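Hypothetical conserved protein (Thermus thermophilus, PDB 3DZM) is of unknown function but forms a calcium-binding beta-barrel and is a major outer membrane protein. Local coordinates at residues A28-D33 with G41-V46; L86-K91 with P103-R108; N150-G155 with G209-F214. All blocks are in the same frame, centred on the assembly; numbering follows the deposited sequence.

In the fold
All three contacts join antiparallel neighbours in one curled sheet, near the end of the barrel where the chain begins and ends. From the N terminus, strand 10-17 leads into strand 23-32. Contact 1 then closes the short loop between strands 23-32 and 40-50. Contact 2 closes the next hairpin, between strands 76-90 and 100-117. Contact 3 closes a longer loop, which includes helix 190-196, and joins strand 151-172 to the final strand 202-213. That strand also pairs with strand 10-17, so the barrel is shut. The contacts follow in series and neither nest nor cross. Contacts 1 and 2 touch through the salt bridge of Arg43 with Asp87.

Contact 1. Residues A28-D33 with G41-V46; sequences AVVAED and GVRLGV
Gly41 brings its CA close to the carbonyl of Ala31, with a CA-H...O contact of 3.3 Å from Gly41 CA to Ala31 O. The same oxygen accepts a hydrogen bond from the next residue: Val42 N lies 2.9 Å from Ala31 O. Val42 O takes the return bond from Ala31 N at 2.8 Å, with an N-H...O angle of 164°. On the other face of the sheet from Val42, Val30 CG1 comes near the same oxygen.

Arg43 turns to the face shared by Ala28, Val30 and Glu32. Arg43 CG, placed anti to the backbone N (chi1 177°), packs 3.7 Å from Ala28 CB and also touches Val30 CG2. The guanidinium goes on to Asp87, Asp156 and Glu14 in salt bridges, and meets Tyr104 in a cation-pi contact. Glu32, on the same face, is salt-bridged to Lys91.

Leu44 returns to the face of Val29, Ala31 and Val42. Leu44 O accepts Val29 N at 2.8 Å, and Leu44 N donates back to Val29 O. Their side chains run side by side, with Leu44 CB 4.0 Å from Val29 CG1. At Gly45 there is no side chain, and Ala28 CB rests against Gly45 CA at 3.6 Å.

One face is thus aliphatic and largely exposed, while the other is buried and carries charge. This alternation, on a regular antiparallel hairpin, is characteristic of an outer-membrane beta-barrel, with hydrocarbon facing the lipid and polar groups within.

Contact 2. Residues L86-K91 with P103-R108; sequences LDVLYK and PYFGVR
Leu86 and Val107 exchange backbone hydrogen bonds, as do Val88 and Phe105. A fifth bond, from Tyr90 N to Pro103 O, is 3.1 Å long and extends the pairing toward the hairpin turn. Val107 O takes the bond from Leu86 N and also a weak one from Arg108 NE.

Asp87, Leu89 and Tyr104 share a buried face, consistent with the barrel interior. Asp87 and Arg108 are modelled as a salt bridge, but OD1 and NH1 are too close, so this pairing is doubtful. Asp87 OD2 is salt-bridged to Arg43, and Arg108 to Asp160.

Tyr104 brings a ring to the face of Asp87 and Leu89. The Asp87 carboxylate lies alongside, only 18° from the ring plane. Asp87 OD2 stands 3.9 Å above one face of the Tyr104 ring, offset toward its rim. The ring also meets Arg43 in a cation-pi contact, and its hydroxyl is hydrogen-bonded to Lys205 and Asp156. An alanine in place of Tyr104 would probably leave Asp87 and Arg43 without the ring, and Lys205 and Asp156 without their shared hydroxyl.

Apolar packing completes both faces. Leu89 CD2 is 3.6 Å from Tyr104 CB. On the face of Leu86, Val88, Phe105 and Val107, Phe105 CZ lies 3.8 Å from Val88 CB. Leu86 CB meets Val107 CG1 at 4.0 Å.

The chemistry divides by face. The buried acids, bases and tyrosine would probably link strands across the barrel interior, while the aliphatic and aromatic groups opposite suit a membrane surface.

Contact 3. Residues N150-G155 with G209-F214; sequences NLSLVG and GAAYRF
Arg213 N donates to Asn150 O at 2.8 Å, with an N-H...O angle of 161°. This bond extends the pairing past the start of strand 151-172. Val154 N reaches Gly209 O, also at 2.8 Å, and Gly209 N bonds back to Val154 O. Between these, Ser152 and Ala211 exchange a pair of bonds.

Asn150 O has further neighbours. Tyr212 CA makes a CA-H...O contact of 3.1 Å with Asn150 O. Tyr212 CG is anti to the backbone N (chi1 -180°), which starts the ring off beside this oxygen, and CD1 comes closest to it. Further along the ring, Tyr212 CE1 meets Asn150 CB at 3.8 Å. Leu151 CD1 approaches the ring at its edge, 4.4 Å from Tyr212 CD1. Leu151, Leu153, Ala210 and Tyr212 share this face. Leu153 CD1 comes 3.6 Å from Gly209 O.

On the face of Ser152, Val154 and Ala211, which probably looks into the barrel, Val154 CG2 packs 4.0 Å from Ala211 CB. Glu14 and Arg142, from the flanking strands, cover this pair.

The two strands are therefore held mainly by main-chain bonds, with Gly209, Ala210 and Ala211 giving little side-chain packing. Leu151, Leu153 and Ala210 make their face apolar, with the Tyr212 ring near the barrel end, consistent with a boundary between lipid and water.

Contact 1. Residues A28-D33 with G41-V46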
loop_
_atom_site.group_PDB
_atom_site.type_symbol
_atom_site.label_atom_id
_atom_site.label_comp_id
_atom_site.label_asym_id
_atom_site.label_seq_id
_atom_site.Cartn_x
_atom_site.Cartn_y
_atom_site.Cartn_z
ATOM N N ALA A 28 -6.546 -6.363 -10.197
ATOM C CA ALA A 28 -7.253 -7.376 -9.425
ATOM C C ALA A 28 -8.050 -8.282 -10.330
ATOM O O ALA A 28 -8.360 -7.923 -11.473
ATOM C CB ALA A 28 -8.172 -6.740 -8.336
ATOM N N VAL A 29 -8.336 -9.478 -9.817
ATOM C CA VAL A 29 -9.305 -10.367 -10.429
ATOM C C VAL A 29 -10.459 -10.471 -9.447
ATOM O O VAL A 29 -10.247 -10.597 -8.244
ATOM C CB VAL A 29 -8.698 -11.759 -10.797
ATOM C CG1 VAL A 29 -8.024 -12.432 -9.581
ATOM C CG2 VAL A 29 -9.760 -12.675 -11.393
ATOM N N VAL A 30 -11.672 -10.351 -9.961
ATOM C CA VAL A 30 -12.901 -10.475 -9.173
ATOM C C VAL A 30 -13.718 -11.655 -9.654
ATOM O O VAL A 30 -13.810 -11.908 -10.844
ATOM C CB VAL A 30 -13.822 -9.292 -9.413
ATOM C CG1 VAL A 30 -14.955 -9.318 -8.400
ATOM C CG2 VAL A 30 -13.047 -7.993 -9.378
ATOM N N ALA A 31 -14.346 -12.358 -8.735
ATOM C CA ALA A 31 -15.236 -13.436 -9.100
ATOM C C ALA A 31 -16.538 -13.167 -8.385
ATOM O O ALA A 31 -16.548 -12.931 -7.197
ATOM C CB ALA A 31 -14.649 -14.745 -8.663
ATOM N N GLU A 32 -17.641 -13.176 -9.114
ATOM C CA GLU A 32 -18.923 -12.830 -8.531
ATOM C C GLU A 32 -19.998 -13.682 -9.172
ATOM O O GLU A 32 -19.732 -14.327 -10.182
ATOM C CB GLU A 32 -19.199 -11.336 -8.703
ATOM C CG GLU A 32 -19.197 -10.863 -10.135
ATOM C CD GLU A 32 -18.753 -9.414 -10.295
ATOM O OE1 GLU A 32 -19.247 -8.538 -9.544
ATOM O OE2 GLU A 32 -17.907 -9.165 -11.193
ATOM N N ASP A 33 -21.197 -13.702 -8.580
ATOM C CA ASP A 33 -22.237 -14.658 -8.983
ATOM C C ASP A 33 -21.698 -16.082 -8.874
ATOM O O ASP A 33 -21.683 -16.823 -9.856
ATOM C CB ASP A 33 -22.730 -14.397 -10.422
ATOM C CG ASP A 33 -23.529 -13.091 -10.554
ATOM O OD1 ASP A 33 -23.756 -12.406 -9.525
ATOM O OD2 ASP A 33 -23.929 -12.753 -11.696
ATOM N N GLY A 41 -18.956 -12.208 -3.510
ATOM C CA GLY A 41 -17.943 -11.800 -4.452
ATOM C C GLY A 41 -16.621 -11.950 -3.754
ATOM O O GLY A 41 -16.556 -11.815 -2.548
ATOM N N VAL A 42 -15.577 -12.254 -4.514
ATOM C CA VAL A 42 -14.210 -12.325 -4.008
ATOM C C VAL A 42 -13.315 -11.532 -4.951
ATOM O O VAL A 42 -13.485 -11.598 -6.160
ATOM C CB VAL A 42 -13.769 -13.767 -3.889
ATOM C CG1 VAL A 42 -12.312 -13.855 -3.646
ATOM C CG2 VAL A 42 -14.514 -14.399 -2.730
ATOM N N ARG A 43 -12.422 -10.717 -4.390
ATOM C CA ARG A 43 -11.466 -9.957 -5.185
ATOM C C ARG A 43 -10.046 -10.221 -4.668
ATOM O O ARG A 43 -9.805 -10.089 -3.464
ATOM C CB ARG A 43 -11.795 -8.453 -5.166
ATOM C CG ARG A 43 -10.783 -7.623 -5.935
ATOM C CD ARG A 43 -11.133 -6.181 -6.066
ATOM N NE ARG A 43 -11.345 -5.596 -4.763
ATOM C CZ ARG A 43 -11.552 -4.305 -4.571
ATOM N NH1 ARG A 43 -11.557 -3.502 -5.616
ATOM N NH2 ARG A 43 -11.762 -3.832 -3.344
ATOM N N LEU A 44 -9.129 -10.639 -5.555
ATOM C CA LEU A 44 -7.689 -10.673 -5.229
ATOM C C LEU A 44 -7.023 -9.583 -6.021
ATOM O O LEU A 44 -7.263 -9.474 -7.214
ATOM C CB LEU A 44 -7.014 -11.941 -5.706
ATOM C CG LEU A 44 -7.016 -13.241 -4.953
ATOM C CD1 LEU A 44 -8.431 -13.568 -4.609
ATOM C CD2 LEU A 44 -6.474 -14.266 -5.896
ATOM N N GLY A 45 -6.163 -8.803 -5.384
ATOM C CA GLY A 45 -5.611 -7.649 -6.048
ATOM C C GLY A 45 -4.210 -7.341 -5.605
ATOM O O GLY A 45 -3.817 -7.703 -4.500
ATOM N N VAL A 46 -3.453 -6.678 -6.477
ATOM C CA VAL A 46 -2.130 -6.227 -6.088
ATOM C C VAL A 46 -2.027 -4.741 -6.335
ATOM O O VAL A 46 -2.532 -4.255 -7.346
ATOM C CB VAL A 46 -0.999 -7.034 -6.766
ATOM C CG1 VAL A 46 -1.137 -6.999 -8.249
ATOM C CG2 VAL A 46 0.318 -6.509 -6.345
#

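Contact 2. Residues L86-K91 with P103-R108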
loop_
_atom_site.group_PDB
_atom_site.type_symbol
_atom_site.label_atom_id
_atom_site.label_comp_id
_atom_site.label_asym_id
_atom_site.label_seq_id
_atom_site.Cartn_x
_atom_site.Cartn_y
_atom_site.Cartn_z
ATOM N N LEU A 86 -6.951 -9.637 -0.279
ATOM C CA LEU A 86 -8.105 -10.464 -0.561
ATOM C C LEU A 86 -9.329 -9.848 0.111
ATOM O O LEU A 86 -9.281 -9.543 1.296
ATOM C CB LEU A 86 -7.902 -11.885 -0.039
ATOM C CG LEU A 86 -9.200 -12.681 -0.154
ATOM C CD1 LEU A 86 -9.348 -13.274 -1.547
ATOM C CD2 LEU A 86 -9.249 -13.757 0.886
ATOM N N ASP A 87 -10.407 -9.653 -0.656
ATOM C CA ASP A 87 -11.640 -9.057 -0.155
ATOM C C ASP A 87 -12.812 -9.972 -0.403
ATOM O O ASP A 87 -12.997 -10.450 -1.506
ATOM C CB ASP A 87 -12.012 -7.754 -0.879
ATOM C CG ASP A 87 -10.918 -6.742 -0.913
ATOM O OD1 ASP A 87 -10.127 -6.692 0.032
ATOM O OD2 ASP A 87 -10.864 -5.968 -1.888
ATOM N N VAL A 88 -13.641 -10.163 0.614
ATOM C CA VAL A 88 -14.963 -10.730 0.424
ATOM C C VAL A 88 -15.929 -9.570 0.270
ATOM O O VAL A 88 -15.939 -8.679 1.112
ATOM C CB VAL A 88 -15.355 -11.611 1.623
ATOM C CG1 VAL A 88 -16.866 -12.041 1.579
ATOM C CG2 VAL A 88 -14.370 -12.789 1.726
ATOM N N LEU A 89 -16.693 -9.579 -0.828
ATOM C CA LEU A 89 -17.691 -8.563 -1.168
ATOM C C LEU A 89 -19.085 -9.126 -1.040
ATOM O O LEU A 89 -19.321 -10.243 -1.424
ATOM C CB LEU A 89 -17.519 -8.153 -2.626
ATOM C CG LEU A 89 -16.107 -7.761 -3.039
ATOM C CD1 LEU A 89 -15.717 -8.392 -4.343
ATOM C CD2 LEU A 89 -16.056 -6.260 -3.137
ATOM N N TYR A 90 -20.021 -8.348 -0.529
ATOM C CA TYR A 90 -21.428 -8.731 -0.559
ATOM C C TYR A 90 -22.259 -7.699 -1.327
ATOM O O TYR A 90 -22.134 -6.517 -1.088
ATOM C CB TYR A 90 -21.952 -8.893 0.869
ATOM C CG TYR A 90 -23.223 -9.701 0.924
ATOM C CD1 TYR A 90 -24.444 -9.144 0.544
ATOM C CD2 TYR A 90 -23.206 -11.025 1.340
ATOM C CE1 TYR A 90 -25.611 -9.879 0.578
ATOM C CE2 TYR A 90 -24.374 -11.775 1.380
ATOM C CZ TYR A 90 -25.575 -11.197 0.998
ATOM O OH TYR A 90 -26.743 -11.935 1.038
ATOM N N LYS A 91 -23.116 -8.121 -2.246
ATOM C CA LYS A 91 -23.961 -7.159 -2.996
ATOM C C LYS A 91 -25.427 -7.170 -2.620
ATOM O O LYS A 91 -26.163 -8.066 -3.027
ATOM C CB LYS A 91 -23.892 -7.414 -4.508
ATOM C CG LYS A 91 -22.512 -7.566 -5.085
ATOM C CD LYS A 91 -22.624 -7.789 -6.574
ATOM C CE LYS A 91 -21.448 -8.566 -7.135
ATOM N NZ LYS A 91 -21.896 -9.188 -8.413
ATOM N N PRO A 103 -20.306 -3.513 0.030
ATOM C CA PRO A 103 -19.438 -3.540 1.205
ATOM C C PRO A 103 -18.431 -4.683 1.143
ATOM O O PRO A 103 -18.754 -5.779 0.736
ATOM C CB PRO A 103 -20.431 -3.821 2.342
ATOM C CG PRO A 103 -21.661 -4.323 1.633
ATOM C CD PRO A 103 -21.709 -3.465 0.451
ATOM N N TYR A 104 -17.215 -4.449 1.594
ATOM C CA TYR A 104 -16.266 -5.554 1.625
ATOM C C TYR A 104 -15.423 -5.438 2.860
ATOM O O TYR A 104 -15.258 -4.352 3.397
ATOM C CB TYR A 104 -15.389 -5.648 0.321
ATOM C CG TYR A 104 -14.478 -4.486 0.096
ATOM C CD1 TYR A 104 -13.306 -4.368 0.805
ATOM C CD2 TYR A 104 -14.806 -3.490 -0.799
ATOM C CE1 TYR A 104 -12.464 -3.316 0.610
ATOM C CE2 TYR A 104 -13.967 -2.429 -1.019
ATOM C CZ TYR A 104 -12.783 -2.342 -0.312
ATOM O OH TYR A 104 -11.934 -1.240 -0.468
ATOM N N PHE A 105 -14.930 -6.584 3.305
ATOM C CA PHE A 105 -13.860 -6.655 4.289
ATOM C C PHE A 105 -12.733 -7.575 3.791
ATOM O O PHE A 105 -12.941 -8.484 2.994
ATOM C CB PHE A 105 -14.396 -7.179 5.610
ATOM C CG PHE A 105 -14.850 -8.582 5.540
ATOM C CD1 PHE A 105 -14.023 -9.616 5.971
ATOM C CD2 PHE A 105 -16.106 -8.890 5.027
ATOM C CE1 PHE A 105 -14.448 -10.936 5.894
ATOM C CE2 PHE A 105 -16.551 -10.219 4.951
ATOM C CZ PHE A 105 -15.713 -11.242 5.377
ATOM N N GLY A 106 -11.533 -7.368 4.275
ATOM C CA GLY A 106 -10.500 -8.288 3.875
ATOM C C GLY A 106 -9.199 -8.248 4.642
ATOM O O GLY A 106 -8.991 -7.467 5.562
ATOM N N VAL A 107 -8.302 -9.101 4.199
ATOM C CA VAL A 107 -6.974 -9.264 4.748
ATOM C C VAL A 107 -5.942 -8.687 3.732
ATOM O O VAL A 107 -6.182 -8.665 2.528
ATOM C CB VAL A 107 -6.786 -10.778 5.041
ATOM C CG1 VAL A 107 -6.593 -11.539 3.740
ATOM C CG2 VAL A 107 -5.664 -11.026 5.993
ATOM N N ARG A 108 -4.821 -8.171 4.215
ATOM C CA ARG A 108 -3.770 -7.607 3.326
ATOM C C ARG A 108 -2.384 -8.078 3.738
ATOM O O ARG A 108 -2.135 -8.394 4.909
ATOM C CB ARG A 108 -3.687 -6.080 3.416
ATOM C CG ARG A 108 -4.847 -5.305 2.933
ATOM C CD ARG A 108 -6.049 -5.536 3.787
ATOM N NE ARG A 108 -7.099 -5.989 2.885
ATOM C CZ ARG A 108 -8.137 -5.245 2.596
ATOM N NH1 ARG A 108 -9.058 -5.663 1.770
ATOM N NH2 ARG A 108 -8.231 -4.073 3.179
#

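Contact 3. Residues N150-G155 with G209-F214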
loop_
_atom_site.group_PDB
_atom_site.type_symbol
_atom_site.label_atom_id
_atom_site.label_comp_id
_atom_site.label_asym_id
_atom_site.label_seq_id
_atom_site.Cartn_x
_atom_site.Cartn_y
_atom_site.Cartn_z
ATOM N N ASN A 150 -19.510 -5.469 -21.151
ATOM C CA ASN A 150 -18.399 -6.132 -20.459
ATOM C C ASN A 150 -17.464 -5.179 -19.759
ATOM O O ASN A 150 -16.373 -5.561 -19.365
ATOM C CB ASN A 150 -17.602 -7.012 -21.418
ATOM C CG ASN A 150 -18.379 -8.231 -21.847
ATOM O OD1 ASN A 150 -19.169 -8.772 -21.067
ATOM N ND2 ASN A 150 -18.186 -8.663 -23.093
ATOM N N LEU A 151 -17.897 -3.933 -19.594
ATOM C CA LEU A 151 -17.049 -2.906 -19.009
ATOM C C LEU A 151 -17.834 -2.055 -18.023
ATOM O O LEU A 151 -18.886 -1.532 -18.357
ATOM C CB LEU A 151 -16.464 -2.015 -20.105
ATOM C CG LEU A 151 -15.397 -1.024 -19.659
ATOM C CD1 LEU A 151 -14.047 -1.707 -19.648
ATOM C CD2 LEU A 151 -15.393 0.151 -20.585
ATOM N N SER A 152 -17.347 -1.938 -16.789
ATOM C CA SER A 152 -17.964 -0.999 -15.849
ATOM C C SER A 152 -16.959 -0.088 -15.200
ATOM O O SER A 152 -15.799 -0.449 -15.022
ATOM C CB SER A 152 -18.821 -1.686 -14.769
ATOM O OG SER A 152 -18.401 -2.997 -14.529
ATOM N N LEU A 153 -17.431 1.113 -14.887
ATOM C CA LEU A 153 -16.711 2.040 -14.056
ATOM C C LEU A 153 -16.728 1.518 -12.621
ATOM O O LEU A 153 -17.749 1.027 -12.147
ATOM C CB LEU A 153 -17.381 3.405 -14.139
ATOM C CG LEU A 153 -16.375 4.520 -13.908
ATOM C CD1 LEU A 153 -15.244 4.381 -14.917
ATOM C CD2 LEU A 153 -17.045 5.867 -14.008
ATOM N N VAL A 154 -15.589 1.576 -11.943
ATOM C CA VAL A 154 -15.502 1.099 -10.566
ATOM C C VAL A 154 -14.889 2.150 -9.653
ATOM O O VAL A 154 -13.855 2.706 -9.959
ATOM C CB VAL A 154 -14.659 -0.157 -10.442
ATOM C CG1 VAL A 154 -14.584 -0.546 -9.002
ATOM C CG2 VAL A 154 -15.243 -1.278 -11.240
ATOM N N GLY A 155 -15.547 2.400 -8.528
ATOM C CA GLY A 155 -15.070 3.310 -7.503
ATOM C C GLY A 155 -14.789 2.511 -6.241
ATOM O O GLY A 155 -15.522 1.588 -5.890
ATOM N N GLY A 209 -11.339 3.242 -11.380
ATOM C CA GLY A 209 -10.840 2.264 -12.318
ATOM C C GLY A 209 -11.950 1.627 -13.109
ATOM O O GLY A 209 -13.066 2.099 -13.086
ATOM N N ALA A 210 -11.633 0.550 -13.813
ATOM C CA ALA A 210 -12.589 -0.102 -14.677
ATOM C C ALA A 210 -12.462 -1.598 -14.539
ATOM O O ALA A 210 -11.393 -2.090 -14.210
ATOM C CB ALA A 210 -12.338 0.320 -16.125
ATOM N N ALA A 211 -13.546 -2.326 -14.785
ATOM C CA ALA A 211 -13.487 -3.785 -14.756
ATOM C C ALA A 211 -14.027 -4.350 -16.050
ATOM O O ALA A 211 -15.086 -3.945 -16.514
ATOM C CB ALA A 211 -14.248 -4.332 -13.591
ATOM N N TYR A 212 -13.281 -5.288 -16.624
ATOM C CA TYR A 212 -13.646 -5.912 -17.881
ATOM C C TYR A 212 -14.084 -7.338 -17.598
ATOM O O TYR A 212 -13.315 -8.104 -17.036
ATOM C CB TYR A 212 -12.445 -5.891 -18.848
ATOM C CG TYR A 212 -12.748 -6.524 -20.180
ATOM C CD1 TYR A 212 -13.588 -5.885 -21.089
ATOM C CD2 TYR A 212 -12.237 -7.769 -20.522
ATOM C CE1 TYR A 212 -13.911 -6.454 -22.313
ATOM C CE2 TYR A 212 -12.547 -8.355 -21.754
ATOM C CZ TYR A 212 -13.393 -7.685 -22.649
ATOM O OH TYR A 212 -13.729 -8.235 -23.879
ATOM N N ARG A 213 -15.321 -7.682 -17.958
ATOM C CA ARG A 213 -15.869 -9.015 -17.665
ATOM C C ARG A 213 -15.422 -10.060 -18.657
ATOM O O ARG A 213 -14.864 -9.728 -19.684
ATOM C CB ARG A 213 -17.407 -9.010 -17.575
ATOM C CG ARG A 213 -18.034 -10.379 -17.229
ATOM C CD ARG A 213 -19.522 -10.262 -16.884
ATOM N NE ARG A 213 -19.762 -9.138 -15.971
ATOM C CZ ARG A 213 -19.879 -9.236 -14.645
ATOM N NH1 ARG A 213 -19.799 -10.416 -14.055
ATOM N NH2 ARG A 213 -20.086 -8.149 -13.904
ATOM N N PHE A 214 -15.644 -11.325 -18.300
ATOM C CA PHE A 214 -15.558 -12.495 -19.202
ATOM C C PHE A 214 -15.783 -13.815 -18.447
ATOM O O PHE A 214 -16.632 -13.913 -17.550
ATOM C CB PHE A 214 -14.236 -12.552 -19.977
ATOM C CG PHE A 214 -13.024 -12.520 -19.107
ATOM C CD1 PHE A 214 -12.827 -13.492 -18.148
ATOM C CD2 PHE A 214 -12.076 -11.526 -19.256
ATOM C CE1 PHE A 214 -11.713 -13.462 -17.333
ATOM C CE2 PHE A 214 -10.964 -11.489 -18.455
ATOM C CZ PHE A 214 -10.782 -12.456 -17.488
#